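Local coordinates for protein beta-L-arabinobiosidase (Bacteroides thetaiotaomicron, PDB 5MQR) that probably acts as a beta-L-arabinobiosidase in the breakdown of plant pectin, with a sialidase-like activity also assigned to its family but less certain, at residues A264-T269 and K310-R315; T320-Y325 and I336-D341; G799-G804 and G811-K816; K815-P820 and F872-T877. All blocks are in the same frame, centred on the assembly; numbering follows the deposited sequence.

Contact 1: residues A264-T269 and K310-R315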
loop_
_atom_site.group_PDB
_atom_site.type_symbol
_atom_site.label_atom_id
_atom_site.label_comp_id
_atom_site.label_asym_id
_atom_site.label_seq_id
_atom_site.Cartn_x
_atom_site.Cartn_y
_atom_site.Cartn_z
ATOM N N ALA A 264 -1.866 10.760 -32.719
ATOM C CA ALA A 264 -2.573 10.856 -31.444
ATOM C C ALA A 264 -1.647 11.263 -30.296
ATOM O O ALA A 264 -1.669 10.663 -29.213
ATOM C CB ALA A 264 -3.291 9.542 -31.143
ATOM N N PHE A 265 -0.817 12.266 -30.573
ATOM C CA PHE A 265 0.063 12.884 -29.580
ATOM C C PHE A 265 -0.644 13.143 -28.252
ATOM O O PHE A 265 -1.768 13.653 -28.204
ATOM C CB PHE A 265 0.598 14.200 -30.150
ATOM C CG PHE A 265 1.428 15.016 -29.191
ATOM C CD1 PHE A 265 0.825 15.894 -28.295
ATOM C CD2 PHE A 265 2.815 14.949 -29.234
ATOM C CE1 PHE A 265 1.584 16.660 -27.424
ATOM C CE2 PHE A 265 3.602 15.718 -28.368
ATOM C CZ PHE A 265 2.983 16.579 -27.458
ATOM N N ASN A 266 0.009 12.759 -27.172
ATOM C CA ASN A 266 -0.325 13.283 -25.847
ATOM C C ASN A 266 0.961 13.412 -25.081
ATOM O O ASN A 266 1.957 12.803 -25.447
ATOM C CB ASN A 266 -1.363 12.439 -25.098
ATOM C CG ASN A 266 -0.966 10.983 -24.934
ATOM O OD1 ASN A 266 -0.793 10.504 -23.812
ATOM N ND2 ASN A 266 -0.859 10.259 -26.050
ATOM N N CYS A 267 0.941 14.225 -24.031
ATOM C CA CYS A 267 2.140 14.523 -23.284
ATOM C C CYS A 267 1.855 14.825 -21.846
ATOM O O CYS A 267 0.709 15.099 -21.456
ATOM C CB CYS A 267 2.860 15.737 -23.908
ATOM S SG CYS A 267 2.019 17.342 -23.780
ATOM N N TYR A 268 2.920 14.805 -21.060
ATOM C CA TYR A 268 2.844 15.229 -19.678
ATOM C C TYR A 268 4.178 15.772 -19.215
ATOM O O TYR A 268 5.197 15.541 -19.860
ATOM C CB TYR A 268 2.382 14.093 -18.774
ATOM C CG TYR A 268 3.175 12.803 -18.811
ATOM C CD1 TYR A 268 4.410 12.679 -18.163
ATOM C CD2 TYR A 268 2.655 11.678 -19.428
ATOM C CE1 TYR A 268 5.107 11.472 -18.173
ATOM C CE2 TYR A 268 3.331 10.467 -19.444
ATOM C CZ TYR A 268 4.555 10.355 -18.807
ATOM O OH TYR A 268 5.201 9.140 -18.797
ATOM N N THR A 269 4.148 16.466 -18.084
ATOM C CA THR A 269 5.303 17.154 -17.538
ATOM C C THR A 269 5.963 16.273 -16.479
ATOM O O THR A 269 5.326 15.845 -15.526
ATOM C CB THR A 269 4.897 18.521 -16.953
ATOM O OG1 THR A 269 4.307 19.324 -17.991
ATOM C CG2 THR A 269 6.125 19.254 -16.389
ATOM N N LYS A 310 -4.222 3.726 -29.609
ATOM C CA LYS A 310 -3.762 4.807 -28.694
ATOM C C LYS A 310 -3.255 4.361 -27.306
ATOM O O LYS A 310 -3.698 3.361 -26.733
ATOM C CB LYS A 310 -4.820 5.887 -28.438
ATOM C CG LYS A 310 -5.366 6.621 -29.636
ATOM C CD LYS A 310 -6.338 7.705 -29.176
ATOM C CE LYS A 310 -6.902 8.486 -30.364
ATOM N NZ LYS A 310 -7.826 9.586 -29.971
ATOM N N ILE A 311 -2.345 5.165 -26.770
ATOM C CA ILE A 311 -1.903 5.059 -25.389
ATOM C C ILE A 311 -2.033 6.462 -24.768
ATOM O O ILE A 311 -1.717 7.480 -25.404
ATOM C CB ILE A 311 -0.473 4.498 -25.302
ATOM C CG1 ILE A 311 0.059 4.572 -23.855
ATOM C CG2 ILE A 311 0.471 5.226 -26.250
ATOM C CD1 ILE A 311 1.246 3.648 -23.577
ATOM N N TRP A 312 -2.559 6.509 -23.557
ATOM C CA TRP A 312 -2.738 7.739 -22.835
ATOM C C TRP A 312 -1.839 7.726 -21.626
ATOM O O TRP A 312 -1.883 6.789 -20.841
ATOM C CB TRP A 312 -4.165 7.838 -22.335
ATOM C CG TRP A 312 -4.368 8.977 -21.405
ATOM C CD1 TRP A 312 -4.531 8.913 -20.060
ATOM C CD2 TRP A 312 -4.372 10.358 -21.749
ATOM N NE1 TRP A 312 -4.675 10.161 -19.544
ATOM C CE2 TRP A 312 -4.578 11.077 -20.557
ATOM C CE3 TRP A 312 -4.241 11.062 -22.956
ATOM C CZ2 TRP A 312 -4.656 12.487 -20.529
ATOM C CZ3 TRP A 312 -4.324 12.450 -22.932
ATOM C CH2 TRP A 312 -4.543 13.149 -21.724
ATOM N N GLY A 313 -1.069 8.778 -21.459
ATOM C CA GLY A 313 -0.232 8.949 -20.278
ATOM C C GLY A 313 -0.516 10.281 -19.603
ATOM O O GLY A 313 -0.738 11.270 -20.274
ATOM N N GLN A 314 -0.477 10.305 -18.280
ATOM C CA GLN A 314 -0.611 11.544 -17.537
ATOM C C GLN A 314 0.021 11.469 -16.164
ATOM O O GLN A 314 0.216 10.384 -15.617
ATOM C CB GLN A 314 -2.085 11.937 -17.377
ATOM C CG GLN A 314 -2.929 11.057 -16.453
ATOM C CD GLN A 314 -4.346 11.616 -16.296
ATOM O OE1 GLN A 314 -5.236 11.385 -17.130
ATOM N NE2 GLN A 314 -4.547 12.386 -15.234
ATOM N N ARG A 315 0.303 12.655 -15.627
ATOM C CA ARG A 315 0.528 12.850 -14.217
ATOM C C ARG A 315 -0.794 12.742 -13.409
ATOM O O ARG A 315 -1.832 13.205 -13.845
ATOM C CB ARG A 315 1.203 14.214 -13.970
ATOM C CG ARG A 315 1.897 14.229 -12.618
ATOM C CD ARG A 315 2.670 15.492 -12.276
ATOM N NE ARG A 315 3.698 15.108 -11.302
ATOM C CZ ARG A 315 4.691 15.878 -10.860
ATOM N NH1 ARG A 315 4.826 17.137 -11.278
ATOM N NH2 ARG A 315 5.563 15.369 -9.990
HETATM O O HOH W 1 -1.737 7.613 -28.440
HETATM O O HOH W 2 -1.600 13.760 -21.032
#
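N266 spans the gap between two strands that run nearly parallel, 266-269 and 311-315, each the first strand of its own four-stranded antiparallel sheet. This is how the inner strands of consecutive blades meet in a beta propeller, consistent with the BNR-type repeat here. At 6.0 Å between axes, side chains and waters join the strands where direct backbone pairing cannot.

The tight part is the N266 amide. G313 N donates to N266 OD1 at 2.9 Å almost in line with its C=O, and N266 ND2 donates to I311 O at 3.0 Å, tilted 31° from the amide plane. ND2 also reaches A264 O within its own segment, and the three bonds together fix the rotation of the amide. The first torsion (chi1 56°) holds CG between the backbone N and carbonyl carbon, bringing the group across the gap, its plane 16° from that of the W312 ring. Further along, Y268 CD2 packs 3.5 Å from G313 C; a CB on this glycine would run into the tyrosine ring. The Y268 hydroxyl bonds beyond, to G342 and Y345.

The ends are looser. At one, A264 CB merely brushes the aliphatic chain of K310, whose NZ goes to Q77, and a water donates to A264 O and accepts from I311 N. At the other, T269 O and R315 CD are 4.2 Å apart. Midway, a second water donates to both C267 O and G313 O, at 2.7 Å each.

Contact 2: residues T320-Y325 and I336-D341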
loop_
_atom_site.group_PDB
_atom_site.type_symbol
_atom_site.label_atom_id
_atom_site.label_comp_id
_atom_site.label_asym_id
_atom_site.label_seq_id
_atom_site.Cartn_x
_atom_site.Cartn_y
_atom_site.Cartn_z
ATOM N N THR A 320 2.413 11.056 -8.996
ATOM C CA THR A 320 2.924 9.932 -9.769
ATOM C C THR A 320 2.314 9.945 -11.182
ATOM O O THR A 320 1.644 10.902 -11.563
ATOM C CB THR A 320 2.689 8.596 -9.045
ATOM O OG1 THR A 320 1.296 8.270 -9.032
ATOM C CG2 THR A 320 3.241 8.658 -7.618
ATOM N N TYR A 321 2.612 8.913 -11.966
ATOM C CA TYR A 321 2.256 8.871 -13.354
ATOM C C TYR A 321 1.578 7.535 -13.683
ATOM O O TYR A 321 1.779 6.540 -12.976
ATOM C CB TYR A 321 3.515 9.105 -14.185
ATOM C CG TYR A 321 4.095 10.507 -14.012
ATOM C CD1 TYR A 321 4.966 10.810 -12.954
ATOM C CD2 TYR A 321 3.787 11.513 -14.901
ATOM C CE1 TYR A 321 5.513 12.087 -12.800
ATOM C CE2 TYR A 321 4.313 12.781 -14.754
ATOM C CZ TYR A 321 5.179 13.063 -13.694
ATOM O OH TYR A 321 5.687 14.326 -13.569
ATOM N N ALA A 322 0.750 7.550 -14.730
ATOM C CA ALA A 322 0.038 6.379 -15.209
ATOM C C ALA A 322 -0.126 6.421 -16.732
ATOM O O ALA A 322 -0.315 7.489 -17.326
ATOM C CB ALA A 322 -1.326 6.252 -14.550
ATOM N N THR A 323 -0.046 5.237 -17.346
ATOM C CA THR A 323 -0.412 5.051 -18.749
ATOM C C THR A 323 -1.604 4.116 -18.805
ATOM O O THR A 323 -1.693 3.199 -17.995
ATOM C CB THR A 323 0.744 4.487 -19.583
ATOM O OG1 THR A 323 1.459 3.517 -18.806
ATOM C CG2 THR A 323 1.665 5.575 -19.971
ATOM N N VAL A 324 -2.524 4.383 -19.730
ATOM C CA VAL A 324 -3.702 3.547 -19.969
ATOM C C VAL A 324 -3.725 3.219 -21.450
ATOM O O VAL A 324 -3.551 4.095 -22.289
ATOM C CB VAL A 324 -4.995 4.258 -19.521
ATOM C CG1 VAL A 324 -6.224 3.399 -19.780
ATOM C CG2 VAL A 324 -4.892 4.577 -18.026
ATOM N N TYR A 325 -3.871 1.938 -21.758
ATOM C CA TYR A 325 -3.655 1.433 -23.106
ATOM C C TYR A 325 -4.096 -0.006 -23.237
ATOM O O TYR A 325 -4.289 -0.686 -22.243
ATOM C CB TYR A 325 -2.180 1.534 -23.511
ATOM C CG TYR A 325 -1.166 0.786 -22.644
ATOM C CD1 TYR A 325 -0.856 1.216 -21.352
ATOM C CD2 TYR A 325 -0.485 -0.320 -23.129
ATOM C CE1 TYR A 325 0.098 0.555 -20.567
ATOM C CE2 TYR A 325 0.462 -0.988 -22.349
ATOM C CZ TYR A 325 0.751 -0.542 -21.070
ATOM O OH TYR A 325 1.652 -1.203 -20.302
ATOM N N ILE A 336 -3.704 -0.510 -17.212
ATOM C CA ILE A 336 -3.026 0.619 -16.609
ATOM C C ILE A 336 -1.646 0.157 -16.109
ATOM O O ILE A 336 -1.498 -0.941 -15.539
ATOM C CB ILE A 336 -3.853 1.271 -15.470
ATOM C CG1 ILE A 336 -3.111 2.504 -14.898
ATOM C CG2 ILE A 336 -4.214 0.269 -14.359
ATOM C CD1 ILE A 336 -3.938 3.332 -13.930
ATOM N N SER A 337 -0.647 0.999 -16.367
ATOM C CA SER A 337 0.699 0.830 -15.864
ATOM C C SER A 337 1.076 2.078 -15.055
ATOM O O SER A 337 0.774 3.189 -15.464
ATOM C CB SER A 337 1.700 0.612 -17.028
ATOM O OG SER A 337 1.557 -0.644 -17.690
ATOM N N LEU A 338 1.760 1.886 -13.933
ATOM C CA LEU A 338 2.163 2.986 -13.038
ATOM C C LEU A 338 3.666 3.264 -13.070
ATOM O O LEU A 338 4.470 2.380 -13.405
ATOM C CB LEU A 338 1.740 2.666 -11.600
ATOM C CG LEU A 338 0.266 2.272 -11.438
ATOM C CD1 LEU A 338 -0.009 1.851 -10.009
ATOM C CD2 LEU A 338 -0.673 3.392 -11.884
ATOM N N SER A 339 4.016 4.512 -12.733
ATOM C CA SER A 339 5.390 5.004 -12.693
ATOM C C SER A 339 5.465 6.062 -11.619
ATOM O O SER A 339 4.541 6.881 -11.499
ATOM C CB SER A 339 5.787 5.655 -14.023
ATOM O OG SER A 339 7.086 6.237 -13.985
ATOM N N LYS A 340 6.549 6.030 -10.836
ATOM C CA LYS A 340 6.823 7.062 -9.829
ATOM C C LYS A 340 7.443 8.326 -10.411
ATOM O O LYS A 340 7.370 9.375 -9.784
ATOM C CB LYS A 340 7.746 6.516 -8.721
ATOM C CG LYS A 340 9.180 6.242 -9.164
ATOM C CD LYS A 340 10.095 6.054 -7.983
ATOM C CE LYS A 340 11.545 5.843 -8.417
ATOM N NZ LYS A 340 12.033 4.570 -7.820
ATOM N N ASP A 341 8.091 8.220 -11.567
ATOM C CA ASP A 341 8.853 9.326 -12.132
ATOM C C ASP A 341 8.441 9.758 -13.539
ATOM O O ASP A 341 9.026 10.683 -14.085
ATOM C CB ASP A 341 10.362 9.001 -12.097
ATOM C CG ASP A 341 10.733 7.692 -12.845
ATOM O OD1 ASP A 341 10.015 7.291 -13.802
ATOM O OD2 ASP A 341 11.759 7.066 -12.454
#
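T323 and S337 form a hydrogen-bonded antiparallel pair, each backbone N donating to the other's carbonyl at 2.9 Å. Y321 and S339 repeat the pattern two residues along, Y321 N reaching S339 O at 2.8 Å. Between and beyond them A322 meets L338 and V324 meets I336 as non-hydrogen-bonded pairs, making a regular beta hairpin.

The two faces differ in chemistry. On one, A322 CB sits 4.0 Å from both I336 CD1 and L338 CD2, an apolar seam that V324 CG2 prolongs against I336 CG1. On the other, T323 OG1 adds a weak bond to S337 O, and Y325 OH approaches S337 OG to 2.7 Å. The serine hydroxyl lies beside its own backbone N (chi1 -70°), at the edge of the Y325 ring, and T347 O is its second-shell partner. Y321 CD1 comes to 3.7 Å from D341 C, with S339 O and K340 O at the ring edge; its OH bonds T269 O.

Further out, the strand end is fixed: S339 OG accepts from D341 N in an ST turn and bonds E344 O, while D341 OD1 takes the N-H groups of L343 and E344.

The hairpin forms the middle of a four-stranded propeller blade, between strands 311-315 and 349-350, and strand 387-393 packs on V324 and I336.

Contact 3: residues G799-G804 and G811-K816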
loop_
_atom_site.group_PDB
_atom_site.type_symbol
_atom_site.label_atom_id
_atom_site.label_comp_id
_atom_site.label_asym_id
_atom_site.label_seq_id
_atom_site.Cartn_x
_atom_site.Cartn_y
_atom_site.Cartn_z
ATOM N N GLY A 799 26.597 -5.683 44.348
ATOM C CA GLY A 799 27.880 -6.147 43.806
ATOM C C GLY A 799 27.824 -6.217 42.292
ATOM O O GLY A 799 26.789 -6.596 41.728
ATOM N N ASP A 800 28.897 -5.833 41.609
ATOM C CA ASP A 800 28.815 -5.750 40.135
ATOM C C ASP A 800 28.548 -7.124 39.486
ATOM O O ASP A 800 27.823 -7.202 38.509
ATOM C CB ASP A 800 29.983 -4.959 39.493
ATOM C CG ASP A 800 31.363 -5.628 39.651
ATOM O OD1 ASP A 800 31.515 -6.632 40.387
ATOM O OD2 ASP A 800 32.306 -5.113 39.011
ATOM N N VAL A 801 29.034 -8.197 40.101
ATOM C CA VAL A 801 28.745 -9.581 39.663
ATOM C C VAL A 801 27.223 -9.876 39.651
ATOM O O VAL A 801 26.714 -10.554 38.755
ATOM C CB VAL A 801 29.499 -10.635 40.547
ATOM C CG1 VAL A 801 29.179 -12.062 40.108
ATOM C CG2 VAL A 801 31.014 -10.414 40.513
ATOM N N GLN A 802 26.520 -9.330 40.640
ATOM C CA GLN A 802 25.073 -9.525 40.804
ATOM C C GLN A 802 24.233 -8.584 39.930
ATOM O O GLN A 802 23.040 -8.797 39.830
ATOM C CB GLN A 802 24.644 -9.427 42.288
ATOM C CG GLN A 802 25.002 -10.641 43.104
ATOM C CD GLN A 802 26.491 -10.751 43.327
ATOM O OE1 GLN A 802 27.146 -9.776 43.698
ATOM N NE2 GLN A 802 27.038 -11.927 43.076
ATOM N N ASP A 803 24.850 -7.572 39.307
ATOM C CA ASP A 803 24.273 -6.938 38.108
ATOM C C ASP A 803 24.569 -7.717 36.831
ATOM O O ASP A 803 24.181 -7.271 35.764
ATOM C CB ASP A 803 24.795 -5.504 37.899
ATOM C CG ASP A 803 24.199 -4.510 38.861
ATOM O OD1 ASP A 803 23.057 -4.683 39.330
ATOM O OD2 ASP A 803 24.880 -3.513 39.130
ATOM N N GLY A 804 25.223 -8.876 36.924
ATOM C CA GLY A 804 25.748 -9.571 35.752
ATOM C C GLY A 804 26.956 -8.915 35.111
ATOM O O GLY A 804 27.269 -9.200 33.955
ATOM N N GLY A 811 33.073 -1.104 39.742
ATOM C CA GLY A 811 33.372 -2.285 40.458
ATOM C C GLY A 811 32.348 -2.711 41.465
ATOM O O GLY A 811 31.286 -2.083 41.664
ATOM N N GLY A 812 32.687 -3.879 41.999
ATOM C CA GLY A 812 32.235 -4.317 43.241
ATOM C C GLY A 812 32.069 -5.790 43.455
ATOM O O GLY A 812 30.983 -6.152 43.839
ATOM N N ARG A 813 33.081 -6.649 43.260
ATOM C CA ARG A 813 32.939 -8.056 43.727
ATOM C C ARG A 813 32.899 -8.009 45.247
ATOM O O ARG A 813 33.841 -7.517 45.863
ATOM C CB ARG A 813 34.050 -9.009 43.254
ATOM C CG ARG A 813 33.938 -10.437 43.845
ATOM C CD ARG A 813 34.869 -11.510 43.248
ATOM N NE ARG A 813 34.361 -11.995 41.952
ATOM C CZ ARG A 813 34.684 -11.493 40.744
ATOM N NH1 ARG A 813 34.128 -11.992 39.636
ATOM N NH2 ARG A 813 35.568 -10.498 40.620
ATOM N N ASN A 814 31.800 -8.494 45.835
ATOM C CA ASN A 814 31.549 -8.413 47.288
ATOM C C ASN A 814 31.615 -6.977 47.833
ATOM O O ASN A 814 32.004 -6.769 48.980
ATOM C CB ASN A 814 32.528 -9.322 48.074
ATOM C CG ASN A 814 32.415 -10.792 47.684
ATOM O OD1 ASN A 814 33.345 -11.391 47.108
ATOM N ND2 ASN A 814 31.265 -11.383 47.988
ATOM N N LYS A 815 31.275 -5.983 47.009
ATOM C CA LYS A 815 31.207 -4.597 47.481
ATOM C C LYS A 815 29.750 -4.160 47.511
ATOM O O LYS A 815 28.896 -4.744 46.838
ATOM C CB LYS A 815 31.998 -3.623 46.593
ATOM C CG LYS A 815 33.479 -3.923 46.393
ATOM C CD LYS A 815 34.288 -3.744 47.668
ATOM C CE LYS A 815 35.781 -3.824 47.371
ATOM N NZ LYS A 815 36.550 -4.204 48.592
ATOM N N LYS A 816 29.504 -3.121 48.294
ATOM C CA LYS A 816 28.188 -2.560 48.492
ATOM C C LYS A 816 28.240 -1.152 47.989
ATOM O O LYS A 816 28.068 -0.210 48.741
ATOM C CB LYS A 816 27.800 -2.589 49.973
ATOM C CG LYS A 816 27.705 -4.000 50.528
ATOM C CD LYS A 816 27.095 -4.036 51.919
ATOM C CE LYS A 816 26.770 -5.478 52.263
ATOM N NZ LYS A 816 26.432 -5.618 53.699
HETATM O O HOH W 3 29.817 -9.638 44.066
#
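D800 sets its carboxylate against the backbone of G811 and G812, where a type II beta turn from G812 to K815 docks on the short 3-10 segment 801-803. Both pieces belong to the long loop between helices 768-788 and 820-839 of the MGH1-like glycoside hydrolase domain, a family built on an alpha/alpha barrel.

G811 comes first, its CA 3.4 Å from D800 OD2. The same carboxylate oxygen bonds S808 OG, which also takes the N-H of G811, tying the carboxylate to the approach of the turn. The aspartate is brought here by its first torsion (chi1 66°), with CG between backbone N and carbonyl carbon. A leucine here would probably leave S808 OG without its carboxylate mate and set the glycine pair free to shift.

G812 follows, with backbone angles that a side chain would not tolerate. Its carbonyl accepts D800 N at 3.1 Å from well above the carbonyl plane. R813 then sends its chain outward and bends back at chi3, laying one face of the guanidinium over V801 CG2, 3.6 Å from NH1. That NH1 makes a salt bridge to E807. A bound HEPES molecule lies about 4 Å from the V801 side chain. At N814 a water connects the two segments: it accepts from N814 N at 2.9 Å and donates to Q802 OE1 at 2.7 Å.

K815 closes the turn, its N bonding G812 O at 3.2 Å from the face of that carbonyl opposite to D800 N, and its own O resting 3.5 Å from G799 CA.

Contact 4: residues K815-P820 and F872-T877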
loop_
_atom_site.group_PDB
_atom_site.type_symbol
_atom_site.label_atom_id
_atom_site.label_comp_id
_atom_site.label_asym_id
_atom_site.label_seq_id
_atom_site.Cartn_x
_atom_site.Cartn_y
_atom_site.Cartn_z
ATOM N N LYS A 815 31.275 -5.983 47.009
ATOM C CA LYS A 815 31.207 -4.597 47.481
ATOM C C LYS A 815 29.750 -4.160 47.511
ATOM O O LYS A 815 28.896 -4.744 46.838
ATOM C CB LYS A 815 31.998 -3.623 46.593
ATOM C CG LYS A 815 33.479 -3.923 46.393
ATOM C CD LYS A 815 34.288 -3.744 47.668
ATOM C CE LYS A 815 35.781 -3.824 47.371
ATOM N NZ LYS A 815 36.550 -4.204 48.592
ATOM N N LYS A 816 29.504 -3.121 48.294
ATOM C CA LYS A 816 28.188 -2.560 48.492
ATOM C C LYS A 816 28.240 -1.152 47.989
ATOM O O LYS A 816 28.068 -0.210 48.741
ATOM C CB LYS A 816 27.800 -2.589 49.973
ATOM C CG LYS A 816 27.705 -4.000 50.528
ATOM C CD LYS A 816 27.095 -4.036 51.919
ATOM C CE LYS A 816 26.770 -5.478 52.263
ATOM N NZ LYS A 816 26.432 -5.618 53.699
ATOM N N TYR A 817 28.505 -1.018 46.698
ATOM C CA TYR A 817 28.521 0.281 46.081
ATOM C C TYR A 817 27.128 0.613 45.524
ATOM O O TYR A 817 26.393 -0.267 45.054
ATOM C CB TYR A 817 29.565 0.342 44.968
ATOM C CG TYR A 817 31.021 0.145 45.364
ATOM C CD1 TYR A 817 31.465 0.302 46.690
ATOM C CD2 TYR A 817 31.973 -0.153 44.390
ATOM C CE1 TYR A 817 32.809 0.141 47.018
ATOM C CE2 TYR A 817 33.313 -0.316 44.712
ATOM C CZ TYR A 817 33.719 -0.164 46.029
ATOM O OH TYR A 817 35.022 -0.344 46.349
ATOM N N ALA A 818 26.800 1.899 45.562
ATOM C CA ALA A 818 25.561 2.397 45.010
ATOM C C ALA A 818 25.737 2.619 43.508
ATOM O O ALA A 818 26.151 3.677 43.062
ATOM C CB ALA A 818 25.129 3.670 45.718
ATOM N N ARG A 819 25.393 1.593 42.740
ATOM C CA ARG A 819 25.530 1.594 41.289
ATOM C C ARG A 819 24.245 2.115 40.614
ATOM O O ARG A 819 23.144 1.820 41.102
ATOM C CB ARG A 819 25.862 0.184 40.828
ATOM C CG ARG A 819 27.263 -0.255 41.215
ATOM C CD ARG A 819 27.464 -1.758 41.052
ATOM N NE ARG A 819 27.264 -2.193 39.673
ATOM C CZ ARG A 819 28.151 -2.119 38.672
ATOM N NH1 ARG A 819 29.367 -1.615 38.849
ATOM N NH2 ARG A 819 27.809 -2.581 37.465
ATOM N N PRO A 820 24.367 2.892 39.503
ATOM C CA PRO A 820 23.128 3.385 38.864
ATOM C C PRO A 820 22.307 2.318 38.169
ATOM O O PRO A 820 21.202 2.625 37.747
ATOM C CB PRO A 820 23.626 4.423 37.848
ATOM C CG PRO A 820 25.035 4.044 37.594
ATOM C CD PRO A 820 25.542 3.560 38.927
ATOM N N PHE A 872 26.264 10.237 35.332
ATOM C CA PHE A 872 25.804 9.387 36.420
ATOM C C PHE A 872 26.779 8.258 36.596
ATOM O O PHE A 872 27.097 7.564 35.641
ATOM C CB PHE A 872 24.422 8.798 36.145
ATOM C CG PHE A 872 23.316 9.797 36.235
ATOM C CD1 PHE A 872 22.900 10.264 37.465
ATOM C CD2 PHE A 872 22.675 10.261 35.084
ATOM C CE1 PHE A 872 21.877 11.187 37.552
ATOM C CE2 PHE A 872 21.633 11.175 35.170
ATOM C CZ PHE A 872 21.237 11.639 36.410
ATOM N N GLU A 873 27.246 8.078 37.822
ATOM C CA GLU A 873 28.302 7.123 38.117
ATOM C C GLU A 873 28.075 6.441 39.467
ATOM O O GLU A 873 27.356 6.950 40.334
ATOM C CB GLU A 873 29.662 7.826 38.110
ATOM C CG GLU A 873 30.041 8.439 36.765
ATOM C CD GLU A 873 31.407 9.118 36.764
ATOM O OE1 GLU A 873 32.134 9.025 37.770
ATOM O OE2 GLU A 873 31.762 9.745 35.728
ATOM N N THR A 874 28.707 5.281 39.603
ATOM C CA THR A 874 28.695 4.485 40.813
ATOM C C THR A 874 29.281 5.290 41.957
ATOM O O THR A 874 30.241 6.034 41.770
ATOM C CB THR A 874 29.553 3.229 40.635
ATOM O OG1 THR A 874 28.982 2.406 39.613
ATOM C CG2 THR A 874 29.641 2.432 41.927
HETATM N N MSE A 875 28.668 5.173 43.119
HETATM C CA MSE A 875 29.159 5.862 44.311
HETATM C C MSE A 875 29.779 4.752 45.125
HETATM O O MSE A 875 29.101 3.797 45.515
HETATM C CB MSE A 875 27.958 6.639 44.868
HETATM C CG MSE A 875 28.183 7.580 46.047
HETATM SE SE MSE A 875 29.609 8.933 45.753
HETATM C CE MSE A 875 29.027 10.043 44.283
ATOM N N ARG A 876 31.094 4.818 45.312
ATOM C CA ARG A 876 31.786 3.914 46.242
ATOM C C ARG A 876 31.535 4.396 47.685
ATOM O O ARG A 876 30.923 5.448 47.900
ATOM C CB ARG A 876 33.293 3.805 45.929
ATOM C CG ARG A 876 33.606 3.268 44.530
ATOM C CD ARG A 876 35.043 2.773 44.435
ATOM N NE ARG A 876 35.365 2.167 43.134
ATOM C CZ ARG A 876 36.308 2.581 42.280
ATOM N NH1 ARG A 876 37.084 3.634 42.527
ATOM N NH2 ARG A 876 36.493 1.914 41.151
ATOM N N THR A 877 32.001 3.607 48.650
ATOM C CA THR A 877 31.836 3.876 50.084
ATOM C C THR A 877 31.993 5.352 50.478
ATOM O O THR A 877 31.192 5.858 51.251
ATOM C CB THR A 877 32.847 3.031 50.889
ATOM O OG1 THR A 877 32.868 1.698 50.355
ATOM C CG2 THR A 877 32.487 3.005 52.384
#
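Y817 lies across the backbone of M875, R876 and T877, next to the one antiparallel bridge of this contact. There A818 and M875, here a selenomethionine, form a hydrogen-bonded pair: A818 N donates to M875 O at 3.0 Å, and M875 N returns to A818 O at 2.9 Å in an almost straight bond.

From the backbone outward, Y817 CB touches M875 O at 3.5 Å and packs on T874 CG2. With CG beside the backbone N (chi1 -63°), the ring swings over R876, and R876 CA is 3.7 Å from Y817 CD1. Y817 CE1 faces T877 OG1, which sits at the ring edge near its plane. On the other flank Y817 CE2 meets R876 CD at 3.6 Å, and R876 CG stands over the face as a CH-pi contact, 3.7 Å from the Y817 ring centroid and 15° off the normal. At the tip, Y817 OH still touches R876 CD. The opposite face is covered by K815 CB. A serine in its place would probably open a gap between K815 and R876 and take away the surface on which the arginine methylenes lie.

Closer to helix 820-839, R819 CG runs beside T874 OG1, which is hydrogen-bonded to S810 OG, while P820 CD packs on T874.

R876 thus gives the face of Y817 its methylenes, while the R876 guanidinium, turned 57° from the Y817 ring, brings its edge to CE2 and bonds S810 O through NE. With CH-pi and methylene packing beside two backbone bonds, dispersion probably carries much of the contact.

In the fold
Contacts 1 and 2 follow one another along the chain and sit 10 Å apart in the propeller: strands 311-315 and 321-325 are neighbours in one blade, and T269 O probably bonds Y321 OH across to the preceding blade. Contact 2 thus builds the blade that contact 1 joins to the one before. Contacts 3 and 4 come much later, also with centres 10 Å apart, inside the glycoside hydrolase domain; they share K815 and K816, and the D803-R819 salt bridge ties them at the N-terminus of helix 820-839. The two pairs, 64 to 74 Å apart between centres, fall in different families, BNR-type propeller and MGH1-like domain, as befits a multidomain enzyme.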